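Terminal oxygenase component of carbazole 1,9a-dioxygenase (Nocardioides aromaticivorans, PDB 3GCF) probably dihydroxylates carbazole at the 1 and 9a positions, passing electrons from its Rieske [2Fe-2S] cluster to a non-haem iron that activates dioxygen. Local coordinates at residues D32-P37 against S152-P157; S196-G201 against R326-H331; W225-L230 against S374-G379. One frame throughout, in Å; residues are numbered along the deposited sequence.

Contact 1: D32-P37 against S152-P157; sequences DNHWHP and SEDLPP
With CG anti to its own carbonyl carbon (chi1 -65°), Asp154 sends its carboxylate at His34 and Trp35, two neighbours whose first torsions likewise set CG beside the backbone N. The carboxylate divides its oxygens between them. OD1 takes the imidazole N-H of His34, ND1 to OD1 2.7 Å, and lies almost in the ring plane; seen from the acid, the nitrogen stands well above the carboxylate plane, the two planes being 62° apart. OD2 accepts the backbone N-H of Trp35, N to OD2 2.8 Å, in a nearly straight bond (169°), again from above its plane. The same OD2 comes to the edge of the indole, 3.4 Å from Trp35 CD1, and also bonds His149 NE2. One buried carboxylate is thus gripped by three N-H groups, which should favour its charged form. His34 and Trp35 lie in strand 34-40, the edge strand of the Rieske domain's six-stranded antiparallel sheet, where a G1 beta bulge sets Asn33 and His34 opposite the single residue Ile143; Asp154 belongs to the loop that runs on to strand 164-173 of the catalytic domain. The imidazole is held at its other nitrogen too, NE2 bonding to Arg378 N, and Trp35 NE1 reaches His149 O. With an alanine here, Trp35 N and His34 ND1 would probably lose their acceptor, His149 NE2 its carboxylate partner, and the imidazole would turn more freely. A water links the two backbones, donating to Trp35 O (2.8 Å) and to Asp154 O (3.1 Å).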
ATOM      1  N   ASP A  32      17.559   0.298  22.704  1.00 18.94           N
ATOM      2  CA  ASP A  32      16.696   0.111  23.858  1.00 19.94           C
ATOM      3  C   ASP A  32      17.543   0.040  25.130  1.00 20.60           C
ATOM      4  O   ASP A  32      18.779   0.125  25.071  1.00 18.92           O
ATOM      5  CB  ASP A  32      15.789  -1.117  23.680  1.00 22.28           C
ATOM      6  CG  ASP A  32      16.557  -2.415  23.545  1.00 24.92           C
ATOM      7  OD1 ASP A  32      17.659  -2.414  22.962  1.00 26.35           O
ATOM      8  OD2 ASP A  32      16.035  -3.448  24.009  1.00 29.18           O
ATOM      9  N   ASN A  33      16.876  -0.113  26.269  1.00 18.39           N
ATOM     10  CA  ASN A  33      17.531  -0.101  27.568  1.00 16.56           C
ATOM     11  C   ASN A  33      17.953   1.351  27.788  1.00 15.31           C
ATOM     12  O   ASN A  33      19.022   1.646  28.318  1.00 15.34           O
ATOM     13  CB  ASN A  33      18.731  -1.049  27.611  1.00 17.65           C
ATOM     14  CG  ASN A  33      18.311  -2.501  27.818  1.00 20.73           C
ATOM     15  OD1 ASN A  33      17.335  -2.781  28.521  1.00 21.15           O
ATOM     16  ND2 ASN A  33      19.048  -3.427  27.219  1.00 19.52           N
ATOM     17  N   HIS A  34      17.075   2.250  27.349  1.00 12.82           N
ATOM     18  CA  HIS A  34      17.247   3.693  27.465  1.00 13.53           C
ATOM     19  C   HIS A  34      15.865   4.300  27.672  1.00 13.73           C
ATOM     20  O   HIS A  34      14.851   3.701  27.307  1.00 13.06           O
ATOM     21  CB  HIS A  34      17.819   4.292  26.170  1.00 12.93           C
ATOM     22  CG  HIS A  34      19.288   4.074  25.980  1.00 13.16           C
ATOM     23  ND1 HIS A  34      20.242   4.792  26.669  1.00 13.08           N
ATOM     24  CD2 HIS A  34      19.966   3.232  25.165  1.00 12.97           C
ATOM     25  CE1 HIS A  34      21.445   4.402  26.285  1.00 14.44           C
ATOM     26  NE2 HIS A  34      21.306   3.456  25.373  1.00 14.65           N
ATOM     27  N   TRP A  35      15.828   5.488  28.261  1.00 13.32           N
ATOM     28  CA  TRP A  35      14.575   6.195  28.443  1.00 13.11           C
ATOM     29  C   TRP A  35      14.307   6.913  27.119  1.00 12.96           C
ATOM     30  O   TRP A  35      15.245   7.366  26.452  1.00 12.35           O
ATOM     31  CB  TRP A  35      14.688   7.240  29.551  1.00 12.93           C
ATOM     32  CG  TRP A  35      14.754   6.693  30.939  1.00 14.36           C
ATOM     33  CD1 TRP A  35      15.877   6.435  31.671  1.00 15.11           C
ATOM     34  CD2 TRP A  35      13.642   6.366  31.779  1.00 14.75           C
ATOM     35  NE1 TRP A  35      15.533   5.975  32.921  1.00 15.66           N
ATOM     36  CE2 TRP A  35      14.167   5.919  33.013  1.00 15.73           C
ATOM     37  CE3 TRP A  35      12.248   6.408  31.609  1.00 16.45           C
ATOM     38  CZ2 TRP A  35      13.346   5.516  34.076  1.00 13.64           C
ATOM     39  CZ3 TRP A  35      11.431   6.006  32.668  1.00 15.72           C
ATOM     40  CH2 TRP A  35      11.987   5.567  33.886  1.00 14.88           C
ATOM     41  N   HIS A  36      13.036   7.007  26.742  1.00 11.47           N
ATOM     42  CA  HIS A  36      12.628   7.690  25.513  1.00 11.83           C
ATOM     43  C   HIS A  36      11.322   8.426  25.795  1.00 10.56           C
ATOM     44  O   HIS A  36      10.472   7.922  26.521  1.00 10.55           O
ATOM     45  CB  HIS A  36      12.377   6.682  24.381  1.00 12.36           C
ATOM     46  CG  HIS A  36      13.618   6.055  23.830  1.00  9.95           C
ATOM     47  ND1 HIS A  36      14.483   6.727  22.993  1.00  9.67           N
ATOM     48  CD2 HIS A  36      14.131   4.810  23.982  1.00 10.32           C
ATOM     49  CE1 HIS A  36      15.476   5.922  22.652  1.00  9.15           C
ATOM     50  NE2 HIS A  36      15.287   4.753  23.239  1.00  9.61           N
ATOM     51  N   PRO A  37      11.151   9.635  25.240  1.00 10.95           N
ATOM     52  CA  PRO A  37       9.902  10.363  25.485  1.00  9.34           C
ATOM     53  C   PRO A  37       8.755   9.690  24.733  1.00  9.46           C
ATOM     54  O   PRO A  37       8.947   9.168  23.634  1.00  7.55           O
ATOM     55  CB  PRO A  37      10.206  11.761  24.949  1.00 10.07           C
ATOM     56  CG  PRO A  37      11.198  11.493  23.848  1.00  6.98           C
ATOM     57  CD  PRO A  37      12.102  10.461  24.476  1.00  8.84           C
ATOM     58  N   SER A 152      18.491  10.951  33.927  1.00 14.31           N
ATOM     59  CA  SER A 152      19.508  11.936  33.558  1.00 15.21           C
ATOM     60  C   SER A 152      20.602  11.376  32.668  1.00 15.29           C
ATOM     61  O   SER A 152      21.302  12.125  31.990  1.00 16.35           O
ATOM     62  CB  SER A 152      20.148  12.529  34.814  1.00 15.80           C
ATOM     63  OG  SER A 152      20.870  11.541  35.528  1.00 17.17           O
ATOM     64  N   GLU A 153      20.758  10.062  32.676  1.00 14.18           N
ATOM     65  CA  GLU A 153      21.781   9.427  31.864  1.00 16.77           C
ATOM     66  C   GLU A 153      21.428   9.382  30.380  1.00 17.28           C
ATOM     67  O   GLU A 153      22.302   9.151  29.539  1.00 18.49           O
ATOM     68  CB  GLU A 153      22.046   8.008  32.387  1.00 19.39           C
ATOM     69  CG  GLU A 153      22.899   7.975  33.653  1.00 20.64           C
ATOM     70  CD  GLU A 153      23.070   6.579  34.221  1.00 24.27           C
ATOM     71  OE1 GLU A 153      23.234   5.619  33.440  1.00 24.47           O
ATOM     72  OE2 GLU A 153      23.052   6.438  35.460  1.00 29.16           O
ATOM     73  N   ASP A 154      20.153   9.609  30.059  1.00 16.70           N
ATOM     74  CA  ASP A 154      19.691   9.578  28.674  1.00 15.18           C
ATOM     75  C   ASP A 154      19.206  10.928  28.169  1.00 14.03           C
ATOM     76  O   ASP A 154      18.421  11.002  27.219  1.00 13.26           O
ATOM     77  CB  ASP A 154      18.566   8.549  28.510  1.00 15.32           C
ATOM     78  CG  ASP A 154      19.035   7.131  28.756  1.00 17.28           C
ATOM     79  OD1 ASP A 154      20.196   6.819  28.407  1.00 17.29           O
ATOM     80  OD2 ASP A 154      18.241   6.323  29.285  1.00 17.52           O
ATOM     81  N   LEU A 155      19.674  11.993  28.806  1.00 13.23           N
ATOM     82  CA  LEU A 155      19.296  13.348  28.425  1.00 13.24           C
ATOM     83  C   LEU A 155      20.532  14.230  28.310  1.00 14.64           C
ATOM     84  O   LEU A 155      21.535  13.999  28.985  1.00 14.14           O
ATOM     85  CB  LEU A 155      18.351  13.949  29.465  1.00 10.60           C
ATOM     86  CG  LEU A 155      16.960  13.318  29.585  1.00 11.46           C
ATOM     87  CD1 LEU A 155      16.235  13.886  30.810  1.00  7.43           C
ATOM     88  CD2 LEU A 155      16.165  13.589  28.310  1.00 10.95           C
ATOM     89  N   PRO A 156      20.484  15.245  27.436  1.00 14.74           N
ATOM     90  CA  PRO A 156      21.630  16.143  27.277  1.00 14.42           C
ATOM     91  C   PRO A 156      21.797  16.939  28.567  1.00 14.15           C
ATOM     92  O   PRO A 156      20.829  17.157  29.293  1.00 14.54           O
ATOM     93  CB  PRO A 156      21.207  17.049  26.116  1.00 13.78           C
ATOM     94  CG  PRO A 156      20.231  16.205  25.343  1.00 12.06           C
ATOM     95  CD  PRO A 156      19.441  15.541  26.439  1.00 14.50           C
ATOM     96  N   PRO A 157      23.024  17.371  28.880  1.00 14.01           N
ATOM     97  CA  PRO A 157      23.189  18.146  30.113  1.00 14.37           C
ATOM     98  C   PRO A 157      22.350  19.419  30.015  1.00 13.93           C
ATOM     99  O   PRO A 157      22.215  19.997  28.936  1.00 12.51           O
ATOM    100  CB  PRO A 157      24.688  18.453  30.135  1.00 15.40           C
ATOM    101  CG  PRO A 157      25.289  17.286  29.403  1.00 16.47           C
ATOM    102  CD  PRO A 157      24.326  17.090  28.249  1.00 15.13           C
TER
HETATM  103  O   HOH W   1      15.970   9.970  25.632  1.00  7.59           O

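Contact 2: S196-G201 against R326-H331; sequences SPWVSG and RDDALH
Ala329 sets its methyl over one face of the Trp198 indole, and this is the buried half of the contact. Its CB lies 4.0 Å from the centroid of the five-membered ring, only 15° off the normal, a CH-pi contact, with Trp198 CE2 the nearest ring atom at 3.8 Å. CG of Trp198 is anti to the backbone N (chi1 -176°), which carries the indole out from the short helix 197-201 and across to the last turns of helix 311-331. That long helix widens into a pi-type turn at 326-331, where His331 N makes a weak bond to Arg326 O. Ser196 is the N-cap of the short helix: its OG accepts from Trp198 N at 3.2 Å and also bonds Gly332 O, just beyond the long helix. The indole N-H is taken by Pro280 O. Both helices lie in the catalytic domain, near the mononuclear iron, which is about 11 Å from the Trp198 side chain. The side nearer solvent belongs to the partly exposed Asp328 at the rim: its CB comes close to the benzene part of the indole, 3.4 Å from Trp198 CZ3, but approaches it obliquely.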
ATOM      1  N   SER A 196      13.533  30.373   5.277  1.00 10.99           N
ATOM      2  CA  SER A 196      12.481  30.246   6.280  1.00 10.95           C
ATOM      3  C   SER A 196      12.119  31.642   6.767  1.00 10.95           C
ATOM      4  O   SER A 196      13.005  32.465   7.011  1.00 12.34           O
ATOM      5  CB  SER A 196      12.964  29.420   7.474  1.00 12.46           C
ATOM      6  OG  SER A 196      12.088  29.567   8.583  1.00 10.41           O
ATOM      7  N   PRO A 197      10.814  31.935   6.901  1.00 10.67           N
ATOM      8  CA  PRO A 197      10.388  33.258   7.371  1.00  8.62           C
ATOM      9  C   PRO A 197      10.895  33.571   8.784  1.00 10.35           C
ATOM     10  O   PRO A 197      10.862  34.722   9.223  1.00 12.48           O
ATOM     11  CB  PRO A 197       8.856  33.189   7.290  1.00  6.51           C
ATOM     12  CG  PRO A 197       8.564  31.715   7.419  1.00 10.04           C
ATOM     13  CD  PRO A 197       9.650  31.093   6.570  1.00  8.21           C
ATOM     14  N   TRP A 198      11.370  32.549   9.492  1.00 10.38           N
ATOM     15  CA  TRP A 198      11.889  32.753  10.839  1.00 10.53           C
ATOM     16  C   TRP A 198      13.241  33.472  10.810  1.00 11.13           C
ATOM     17  O   TRP A 198      13.601  34.162  11.764  1.00 11.22           O
ATOM     18  CB  TRP A 198      12.028  31.412  11.573  1.00 10.93           C
ATOM     19  CG  TRP A 198      12.466  31.561  13.009  1.00 10.69           C
ATOM     20  CD1 TRP A 198      13.625  31.093  13.567  1.00 10.07           C
ATOM     21  CD2 TRP A 198      11.760  32.236  14.062  1.00  9.39           C
ATOM     22  NE1 TRP A 198      13.682  31.433  14.895  1.00  9.46           N
ATOM     23  CE2 TRP A 198      12.552  32.134  15.228  1.00  8.08           C
ATOM     24  CE3 TRP A 198      10.533  32.919  14.133  1.00 11.14           C
ATOM     25  CZ2 TRP A 198      12.161  32.689  16.455  1.00  7.61           C
ATOM     26  CZ3 TRP A 198      10.140  33.475  15.358  1.00  6.44           C
ATOM     27  CH2 TRP A 198      10.955  33.355  16.499  1.00 10.26           C
ATOM     28  N   VAL A 199      13.990  33.319   9.720  1.00 10.37           N
ATOM     29  CA  VAL A 199      15.289  33.974   9.620  1.00 11.99           C
ATOM     30  C   VAL A 199      15.130  35.485   9.747  1.00 12.64           C
ATOM     31  O   VAL A 199      15.732  36.105  10.626  1.00 13.54           O
ATOM     32  CB  VAL A 199      16.010  33.614   8.295  1.00 13.41           C
ATOM     33  CG1 VAL A 199      17.234  34.502   8.102  1.00 11.88           C
ATOM     34  CG2 VAL A 199      16.449  32.155   8.335  1.00  9.61           C
ATOM     35  N   SER A 200      14.324  36.091   8.886  1.00 13.47           N
ATOM     36  CA  SER A 200      14.116  37.528   9.000  1.00 15.09           C
ATOM     37  C   SER A 200      13.114  37.750  10.136  1.00 14.53           C
ATOM     38  O   SER A 200      13.165  38.756  10.844  1.00 13.35           O
ATOM     39  CB  SER A 200      13.594  38.116   7.683  1.00 14.52           C
ATOM     40  OG  SER A 200      12.343  37.558   7.326  1.00 24.39           O
ATOM     41  N   GLY A 201      12.225  36.780  10.330  1.00 13.86           N
ATOM     42  CA  GLY A 201      11.233  36.890  11.384  1.00 14.59           C
ATOM     43  C   GLY A 201      11.821  37.196  12.753  1.00 15.59           C
ATOM     44  O   GLY A 201      11.258  37.987  13.513  1.00 17.08           O
ATOM     45  N   ARG A 326       6.132  28.401  18.905  1.00 10.26           N
ATOM     46  CA  ARG A 326       5.640  27.173  18.297  1.00 10.75           C
ATOM     47  C   ARG A 326       5.415  27.214  16.794  1.00 10.65           C
ATOM     48  O   ARG A 326       6.007  26.430  16.051  1.00 12.07           O
ATOM     49  CB  ARG A 326       4.345  26.713  18.971  1.00  9.96           C
ATOM     50  CG  ARG A 326       3.908  25.310  18.539  1.00  9.71           C
ATOM     51  CD  ARG A 326       2.493  25.009  19.001  1.00 11.64           C
ATOM     52  NE  ARG A 326       1.554  25.953  18.411  1.00 14.71           N
ATOM     53  CZ  ARG A 326       0.514  26.472  19.051  1.00 16.05           C
ATOM     54  NH1 ARG A 326       0.273  26.135  20.310  1.00 17.25           N
ATOM     55  NH2 ARG A 326      -0.272  27.347  18.437  1.00 17.66           N
ATOM     56  N   ASP A 327       4.560  28.119  16.339  1.00  9.78           N
ATOM     57  CA  ASP A 327       4.268  28.181  14.919  1.00  9.63           C
ATOM     58  C   ASP A 327       5.300  28.904  14.068  1.00  9.05           C
ATOM     59  O   ASP A 327       5.559  28.489  12.939  1.00  9.42           O
ATOM     60  CB  ASP A 327       2.868  28.770  14.706  1.00  8.17           C
ATOM     61  CG  ASP A 327       1.793  27.955  15.411  1.00 12.20           C
ATOM     62  OD1 ASP A 327       2.036  26.750  15.657  1.00 11.33           O
ATOM     63  OD2 ASP A 327       0.713  28.500  15.717  1.00 13.44           O
ATOM     64  N   ASP A 328       5.903  29.965  14.601  1.00  8.78           N
ATOM     65  CA  ASP A 328       6.904  30.716  13.841  1.00  9.16           C
ATOM     66  C   ASP A 328       8.233  29.979  13.723  1.00  9.93           C
ATOM     67  O   ASP A 328       8.940  30.126  12.727  1.00  9.93           O
ATOM     68  CB  ASP A 328       7.158  32.092  14.466  1.00  9.39           C
ATOM     69  CG  ASP A 328       5.986  33.047  14.296  1.00 11.15           C
ATOM     70  OD1 ASP A 328       5.054  32.725  13.525  1.00 11.89           O
ATOM     71  OD2 ASP A 328       6.007  34.129  14.929  1.00 11.47           O
ATOM     72  N   ALA A 329       8.579  29.183  14.732  1.00  9.61           N
ATOM     73  CA  ALA A 329       9.847  28.461  14.692  1.00  9.55           C
ATOM     74  C   ALA A 329       9.722  26.940  14.601  1.00  9.12           C
ATOM     75  O   ALA A 329      10.198  26.339  13.641  1.00  8.41           O
ATOM     76  CB  ALA A 329      10.695  28.842  15.903  1.00  7.63           C
ATOM     77  N   LEU A 330       9.084  26.309  15.584  1.00  8.22           N
ATOM     78  CA  LEU A 330       8.971  24.852  15.549  1.00  7.57           C
ATOM     79  C   LEU A 330       8.353  24.376  14.233  1.00  6.66           C
ATOM     80  O   LEU A 330       8.642  23.276  13.771  1.00  8.24           O
ATOM     81  CB  LEU A 330       8.199  24.336  16.775  1.00  4.64           C
ATOM     82  CG  LEU A 330       8.857  24.710  18.120  1.00  6.33           C
ATOM     83  CD1 LEU A 330       8.221  23.899  19.245  1.00  2.23           C
ATOM     84  CD2 LEU A 330      10.364  24.434  18.080  1.00  2.00           C
ATOM     85  N   HIS A 331       7.505  25.206  13.633  1.00  7.03           N
ATOM     86  CA  HIS A 331       6.920  24.879  12.337  1.00  8.53           C
ATOM     87  C   HIS A 331       7.589  25.729  11.252  1.00  9.94           C
ATOM     88  O   HIS A 331       8.172  25.195  10.303  1.00 12.74           O
ATOM     89  CB  HIS A 331       5.406  25.141  12.320  1.00  6.82           C
ATOM     90  CG  HIS A 331       4.610  24.110  13.059  1.00  8.66           C
ATOM     91  ND1 HIS A 331       4.607  22.779  12.704  1.00  8.29           N
ATOM     92  CD2 HIS A 331       3.842  24.206  14.170  1.00  8.27           C
ATOM     93  CE1 HIS A 331       3.876  22.095  13.567  1.00  9.45           C
ATOM     94  NE2 HIS A 331       3.401  22.938  14.468  1.00 11.82           N
TER

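Contact 3: W225-L230 against S374-G379; sequences WPKGVL and SERGRG
Trp225 lies between two cationic side chains, the guanidinium of Arg378 on one face and the aliphatic end of Lys227 on the other. The guanidinium is nearly flat on the indole, planes 23° apart, but displaced from it: Arg378 CZ is 4.5 Å from the centroid of the five-membered ring and 34° off the normal, an off-centre cation-pi stack. NH2 comes closest, 3.3 Å from Trp225 NE1, and since both are donors this is stacking, not a hydrogen bond. The chain of Arg378 runs extended from CG to NE, which carries the group back over the ring, and NH2 also forms a salt bridge with Glu153. On the opposite face sits Lys227 CE, 3.5 Å above the plane and over its centre. At the far edge of the indole, Arg376 O, ending helix 364-376, lies in the ring plane at 3.4 Å from Trp225 CH2. Arg376 itself turns its guanidinium almost perpendicular to the indole, at 89°. Its chain, bent at chi2, instead crosses that of Lys227 at about a right angle, Lys227 CD to Arg376 CG 3.6 Å. Lys227 NZ and Arg376 NH1 are 4.2 Å apart; Asp222 probably offsets their repulsion with a salt bridge to each, and Lys227 NZ also bonds Asn224 O. Trp225 precedes Pro226 across a cis peptide bond, in the loop leading into strand 228-231. With a cation-pi stack on one face and a lysine methylene on the other, the indole ties this loop to the end of helix 364-376 and the residues after it, in the Bet v 1-like (helix-grip) fold of the catalytic domain.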
ATOM      1  N   TRP A 225      27.918   8.998  32.169  1.00 26.48           N
ATOM      2  CA  TRP A 225      26.767   9.449  31.396  1.00 22.57           C
ATOM      3  C   TRP A 225      26.343  10.849  31.824  1.00 20.02           C
ATOM      4  O   TRP A 225      26.581  11.257  32.956  1.00 20.36           O
ATOM      5  CB  TRP A 225      25.592   8.482  31.567  1.00 20.68           C
ATOM      6  CG  TRP A 225      25.876   7.079  31.120  1.00 17.96           C
ATOM      7  CD1 TRP A 225      26.381   6.060  31.880  1.00 19.08           C
ATOM      8  CD2 TRP A 225      25.669   6.537  29.809  1.00 17.89           C
ATOM      9  NE1 TRP A 225      26.498   4.916  31.121  1.00 18.84           N
ATOM     10  CE2 TRP A 225      26.068   5.181  29.848  1.00 18.11           C
ATOM     11  CE3 TRP A 225      25.188   7.066  28.605  1.00 15.95           C
ATOM     12  CZ2 TRP A 225      25.998   4.346  28.727  1.00 17.97           C
ATOM     13  CZ3 TRP A 225      25.120   6.235  27.490  1.00 17.50           C
ATOM     14  CH2 TRP A 225      25.523   4.888  27.561  1.00 17.17           C
ATOM     15  N   PRO A 226      25.695  11.603  30.920  1.00 17.99           N
ATOM     16  CA  PRO A 226      25.342  11.220  29.546  1.00 17.19           C
ATOM     17  C   PRO A 226      26.526  11.240  28.582  1.00 15.48           C
ATOM     18  O   PRO A 226      27.537  11.883  28.844  1.00 16.47           O
ATOM     19  CB  PRO A 226      24.280  12.251  29.171  1.00 15.65           C
ATOM     20  CG  PRO A 226      24.758  13.475  29.893  1.00 15.78           C
ATOM     21  CD  PRO A 226      25.136  12.926  31.253  1.00 16.54           C
ATOM     22  N   LYS A 227      26.393  10.535  27.463  1.00 13.11           N
ATOM     23  CA  LYS A 227      27.458  10.494  26.471  1.00 12.81           C
ATOM     24  C   LYS A 227      26.972  11.142  25.182  1.00 14.11           C
ATOM     25  O   LYS A 227      25.807  10.984  24.798  1.00 14.50           O
ATOM     26  CB  LYS A 227      27.874   9.051  26.186  1.00 12.86           C
ATOM     27  CG  LYS A 227      28.376   8.272  27.394  1.00 12.58           C
ATOM     28  CD  LYS A 227      28.703   6.832  27.000  1.00 14.77           C
ATOM     29  CE  LYS A 227      29.110   5.988  28.208  1.00 18.94           C
ATOM     30  NZ  LYS A 227      30.330   6.514  28.898  1.00 18.63           N
ATOM     31  N   GLY A 228      27.862  11.874  24.518  1.00 12.21           N
ATOM     32  CA  GLY A 228      27.488  12.523  23.281  1.00 11.63           C
ATOM     33  C   GLY A 228      28.629  13.238  22.588  1.00 12.98           C
ATOM     34  O   GLY A 228      29.781  13.161  23.008  1.00 13.48           O
ATOM     35  N   VAL A 229      28.293  13.944  21.513  1.00 13.08           N
ATOM     36  CA  VAL A 229      29.267  14.690  20.740  1.00 12.09           C
ATOM     37  C   VAL A 229      28.839  16.157  20.705  1.00 12.69           C
ATOM     38  O   VAL A 229      27.669  16.464  20.490  1.00 11.68           O
ATOM     39  CB  VAL A 229      29.359  14.142  19.306  1.00 10.86           C
ATOM     40  CG1 VAL A 229      30.531  14.779  18.583  1.00  8.57           C
ATOM     41  CG2 VAL A 229      29.499  12.626  19.339  1.00  8.25           C
ATOM     42  N   LEU A 230      29.791  17.057  20.926  1.00 12.90           N
ATOM     43  CA  LEU A 230      29.496  18.481  20.933  1.00 13.48           C
ATOM     44  C   LEU A 230      30.264  19.249  19.864  1.00 14.19           C
ATOM     45  O   LEU A 230      31.483  19.097  19.730  1.00 14.11           O
ATOM     46  CB  LEU A 230      29.816  19.059  22.313  1.00 14.93           C
ATOM     47  CG  LEU A 230      29.592  20.539  22.661  1.00 17.08           C
ATOM     48  CD1 LEU A 230      30.607  21.405  21.960  1.00 19.59           C
ATOM     49  CD2 LEU A 230      28.194  20.948  22.295  1.00 17.37           C
ATOM     50  N   SER A 374      27.410   3.284  18.356  1.00 16.19           N
ATOM     51  CA  SER A 374      27.656   1.880  18.083  1.00 18.10           C
ATOM     52  C   SER A 374      28.366   1.238  19.273  1.00 20.22           C
ATOM     53  O   SER A 374      28.088   0.092  19.624  1.00 22.05           O
ATOM     54  CB  SER A 374      28.511   1.738  16.823  1.00 17.35           C
ATOM     55  OG  SER A 374      28.802   0.382  16.541  1.00 18.63           O
ATOM     56  N   GLU A 375      29.267   1.986  19.903  1.00 20.57           N
ATOM     57  CA  GLU A 375      30.020   1.478  21.048  1.00 21.94           C
ATOM     58  C   GLU A 375      29.307   1.602  22.392  1.00 21.37           C
ATOM     59  O   GLU A 375      29.544   0.797  23.289  1.00 22.16           O
ATOM     60  CB  GLU A 375      31.365   2.203  21.176  1.00 22.04           C
ATOM     61  CG  GLU A 375      32.184   2.285  19.905  1.00 27.30           C
ATOM     62  CD  GLU A 375      33.443   3.124  20.083  1.00 31.79           C
ATOM     63  OE1 GLU A 375      33.369   4.182  20.756  1.00 33.74           O
ATOM     64  OE2 GLU A 375      34.502   2.736  19.539  1.00 31.33           O
ATOM     65  N   ARG A 376      28.436   2.594  22.543  1.00 20.91           N
ATOM     66  CA  ARG A 376      27.777   2.796  23.828  1.00 21.78           C
ATOM     67  C   ARG A 376      26.272   2.566  23.918  1.00 21.96           C
ATOM     68  O   ARG A 376      25.721   2.582  25.019  1.00 20.54           O
ATOM     69  CB  ARG A 376      28.099   4.198  24.344  1.00 23.55           C
ATOM     70  CG  ARG A 376      29.581   4.518  24.379  1.00 27.75           C
ATOM     71  CD  ARG A 376      30.301   3.773  25.488  1.00 30.41           C
ATOM     72  NE  ARG A 376      31.739   4.004  25.422  1.00 36.42           N
ATOM     73  CZ  ARG A 376      32.605   3.649  26.367  1.00 40.28           C
ATOM     74  NH1 ARG A 376      32.182   3.041  27.471  1.00 40.78           N
ATOM     75  NH2 ARG A 376      33.900   3.896  26.207  1.00 40.91           N
ATOM     76  N   GLY A 377      25.598   2.385  22.785  1.00 20.80           N
ATOM     77  CA  GLY A 377      24.166   2.134  22.847  1.00 21.45           C
ATOM     78  C   GLY A 377      23.976   0.951  23.778  1.00 21.22           C
ATOM     79  O   GLY A 377      24.575  -0.094  23.558  1.00 22.18           O
ATOM     80  N   ARG A 378      23.165   1.098  24.821  1.00 22.38           N
ATOM     81  CA  ARG A 378      22.973   0.010  25.778  1.00 23.04           C
ATOM     82  C   ARG A 378      22.363  -1.264  25.208  1.00 24.10           C
ATOM     83  O   ARG A 378      22.685  -2.361  25.656  1.00 28.04           O
ATOM     84  CB  ARG A 378      22.140   0.484  26.964  1.00 22.32           C
ATOM     85  CG  ARG A 378      22.900   1.360  27.948  1.00 22.95           C
ATOM     86  CD  ARG A 378      21.920   1.974  28.918  1.00 25.45           C
ATOM     87  NE  ARG A 378      22.519   2.933  29.837  1.00 24.83           N
ATOM     88  CZ  ARG A 378      23.087   2.610  30.993  1.00 25.63           C
ATOM     89  NH1 ARG A 378      23.146   1.341  31.377  1.00 25.37           N
ATOM     90  NH2 ARG A 378      23.565   3.561  31.779  1.00 25.23           N
ATOM     91  N   GLY A 379      21.482  -1.126  24.228  1.00 23.63           N
ATOM     92  CA  GLY A 379      20.871  -2.302  23.640  1.00 21.81           C
ATOM     93  C   GLY A 379      20.460  -2.042  22.210  1.00 22.89           C
ATOM     94  O   GLY A 379      20.000  -0.950  21.881  1.00 23.87           O
TER

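In the fold
Contacts 1 and 3 are neighbours, their centres 10 Å apart; besides sharing Arg378 as a partner, they join through a probable backbone hydrogen bond from Asp32 N to Gly379 O. Contact 2 stands on the other side of the chain's centre from contact 3, about 32 Å away centre to centre. Contact 1 is buried and polar, about 10 Å from the chain's centre, joining the Rieske sheet to the loop that enters the catalytic domain; contact 3, partly buried, relies on one stacked guanidinium and on crossing aliphatic chains. Contact 2, about 20 Å from that centre, is buried too, with a partly exposed rim at Asp328; it packs two helices by an indole, and it alone lies near the mononuclear iron.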